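Local coordinates for Non-structural polyprotein (Sindbis virus, PDB 4GUA) that is part of an alphavirus replication polyprotein, joining a cysteine protease region to a macro domain and a zinc-binding domain, and probably cleaves that polyprotein, at residues W37-P42 and I139-N144. Residues are numbered along the deposited sequence; the frame is centred on the assembly and turned at random.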
loop_
_atom_site.group_PDB
_atom_site.type_symbol
_atom_site.label_atom_id
_atom_site.label_comp_id
_atom_site.label_asym_id
_atom_site.label_seq_id
_atom_site.Cartn_x
_atom_site.Cartn_y
_atom_site.Cartn_z
ATOM N N TRP A 37 -12.947 24.257 14.273
ATOM C CA TRP A 37 -12.971 22.813 14.473
ATOM C C TRP A 37 -14.063 22.185 13.619
ATOM O O TRP A 37 -13.840 21.171 12.962
ATOM C CB TRP A 37 -13.227 22.463 15.937
ATOM C CG TRP A 37 -12.002 22.436 16.799
ATOM C CD1 TRP A 37 -11.684 23.312 17.795
ATOM C CD2 TRP A 37 -10.942 21.473 16.757
ATOM N NE1 TRP A 37 -10.494 22.955 18.376
ATOM C CE2 TRP A 37 -10.014 21.832 17.758
ATOM C CE3 TRP A 37 -10.687 20.340 15.975
ATOM C CZ2 TRP A 37 -8.850 21.105 17.998
ATOM C CZ3 TRP A 37 -9.525 19.616 16.212
ATOM C CH2 TRP A 37 -8.618 20.008 17.212
ATOM N N SER A 38 -15.244 22.799 13.630
ATOM C CA SER A 38 -16.398 22.283 12.901
ATOM C C SER A 38 -16.192 22.359 11.393
ATOM O O SER A 38 -16.641 21.491 10.635
ATOM C CB SER A 38 -17.653 23.065 13.275
ATOM O OG SER A 38 -17.917 22.943 14.657
ATOM N N GLU A 39 -15.495 23.400 10.960
ATOM C CA GLU A 39 -15.333 23.631 9.543
ATOM C C GLU A 39 -14.349 22.604 9.005
ATOM O O GLU A 39 -14.504 22.116 7.890
ATOM C CB GLU A 39 -14.850 25.056 9.272
ATOM C CG GLU A 39 -14.818 25.412 7.792
ATOM C CD GLU A 39 -14.074 26.705 7.515
ATOM O OE1 GLU A 39 -13.863 27.485 8.475
ATOM O OE2 GLU A 39 -13.701 26.934 6.337
ATOM N N LEU A 40 -13.350 22.264 9.810
ATOM C CA LEU A 40 -12.328 21.306 9.399
ATOM C C LEU A 40 -12.786 19.837 9.466
ATOM O O LEU A 40 -12.504 19.048 8.563
ATOM C CB LEU A 40 -11.080 21.498 10.258
ATOM C CG LEU A 40 -10.338 22.820 10.042
ATOM C CD1 LEU A 40 -9.162 22.941 10.996
ATOM C CD2 LEU A 40 -9.863 22.943 8.606
ATOM N N PHE A 41 -13.480 19.468 10.538
ATOM C CA PHE A 41 -13.895 18.083 10.727
ATOM C C PHE A 41 -15.409 17.931 10.770
ATOM O O PHE A 41 -16.076 18.476 11.648
ATOM C CB PHE A 41 -13.293 17.514 12.014
ATOM C CG PHE A 41 -11.792 17.572 12.055
ATOM C CD1 PHE A 41 -11.033 16.573 11.465
ATOM C CD2 PHE A 41 -11.142 18.616 12.694
ATOM C CE1 PHE A 41 -9.655 16.619 11.494
ATOM C CE2 PHE A 41 -9.761 18.665 12.731
ATOM C CZ PHE A 41 -9.017 17.661 12.131
ATOM N N PRO A 42 -15.967 17.200 9.804
ATOM C CA PRO A 42 -17.382 16.863 9.941
ATOM C C PRO A 42 -17.632 16.125 11.246
ATOM O O PRO A 42 -18.699 16.277 11.834
ATOM C CB PRO A 42 -17.636 15.954 8.742
ATOM C CG PRO A 42 -16.616 16.398 7.724
ATOM C CD PRO A 42 -15.407 16.745 8.519
ATOM N N ILE A 139 -7.471 30.045 8.811
ATOM C CA ILE A 139 -7.610 28.640 8.468
ATOM C C ILE A 139 -8.948 28.382 7.772
ATOM O O ILE A 139 -9.998 28.851 8.211
ATOM C CB ILE A 139 -7.471 27.767 9.744
ATOM C CG1 ILE A 139 -7.651 26.283 9.425
ATOM C CG2 ILE A 139 -8.489 28.177 10.785
ATOM C CD1 ILE A 139 -6.585 25.719 8.533
ATOM N N SER A 140 -8.885 27.654 6.661
ATOM C CA SER A 140 -10.065 27.363 5.852
ATOM C C SER A 140 -10.040 25.926 5.355
ATOM O O SER A 140 -9.005 25.425 4.926
ATOM C CB SER A 140 -10.139 28.293 4.648
ATOM O OG SER A 140 -11.116 27.834 3.726
ATOM N N ALA A 141 -11.185 25.262 5.412
ATOM C CA ALA A 141 -11.272 23.882 4.961
ATOM C C ALA A 141 -11.217 23.776 3.435
ATOM O O ALA A 141 -11.089 22.683 2.888
ATOM C CB ALA A 141 -12.554 23.248 5.484
ATOM N N GLN A 142 -11.293 24.911 2.750
ATOM C CA GLN A 142 -11.378 24.916 1.292
ATOM C C GLN A 142 -10.034 25.090 0.596
ATOM O O GLN A 142 -9.975 25.165 -0.632
ATOM C CB GLN A 142 -12.343 26.009 0.845
ATOM C CG GLN A 142 -13.761 25.745 1.302
ATOM C CD GLN A 142 -14.691 26.889 1.009
ATOM O OE1 GLN A 142 -14.898 27.259 -0.144
ATOM N NE2 GLN A 142 -15.271 27.454 2.055
ATOM N N HIS A 143 -8.961 25.131 1.382
ATOM C CA HIS A 143 -7.626 25.359 0.854
ATOM C C HIS A 143 -6.632 24.335 1.379
ATOM O O HIS A 143 -6.929 23.609 2.321
ATOM C CB HIS A 143 -7.179 26.770 1.215
ATOM C CG HIS A 143 -7.986 27.834 0.541
ATOM N ND1 HIS A 143 -7.500 28.587 -0.506
ATOM C CD2 HIS A 143 -9.256 28.252 0.747
ATOM C CE1 HIS A 143 -8.432 29.431 -0.907
ATOM N NE2 HIS A 143 -9.510 29.246 -0.165
ATOM N N ASN A 144 -5.449 24.281 0.765
ATOM C CA ASN A 144 -4.480 23.231 1.061
ATOM C C ASN A 144 -5.164 21.859 1.042
ATOM O O ASN A 144 -5.043 21.075 1.986
ATOM C CB ASN A 144 -3.797 23.487 2.401
ATOM C CG ASN A 144 -2.708 24.540 2.305
ATOM O OD1 ASN A 144 -2.460 25.092 1.236
ATOM N ND2 ASN A 144 -2.054 24.828 3.432
#
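The C-terminal turn of helix 34-40 meets the start of a type I beta turn, S140 to H143, with the CA atoms of L40 and A141 5.2 Å apart. One hydrogen bond joins the two: A141 N donates to E39 OE2 at 3.2 Å and almost straight (172°), though the N-H comes down on the carboxylate from above, 62° out of its plane. In E39, CG lies anti to the backbone N (chi1 -173°) and the chain is extended beyond it; OE2 is also 3.7 Å from S140 CA. The methyl of A141 points at the helix and lies against the same glutamate, with CB 3.3 Å from the backbone E39 O and 3.9 Å from E39 CG.

L40 supplies the apolar half. Both its methyls meet I139 CG1, CD1 at 4.0 Å, and CD2 also rests against A141 CA and CB. The L40 and I139 side chains cross obliquely. Within the loop, S140 OG accepts from Q142 N, an ST turn within the first residues of the beta turn.

All of this lies in the peptidase family C9 region and joins parts of the chain about a hundred residues apart. Beyond the loop, Q128 of strand 128-129 bonds to S140 O through NE2, and Q239 of helix 237-257 does the same for A141 O. On the helix side, F41 packs on A55, V58 and I59 of helix 52-64, whose F63 also meets I139, and W37 packs against helix 16-27.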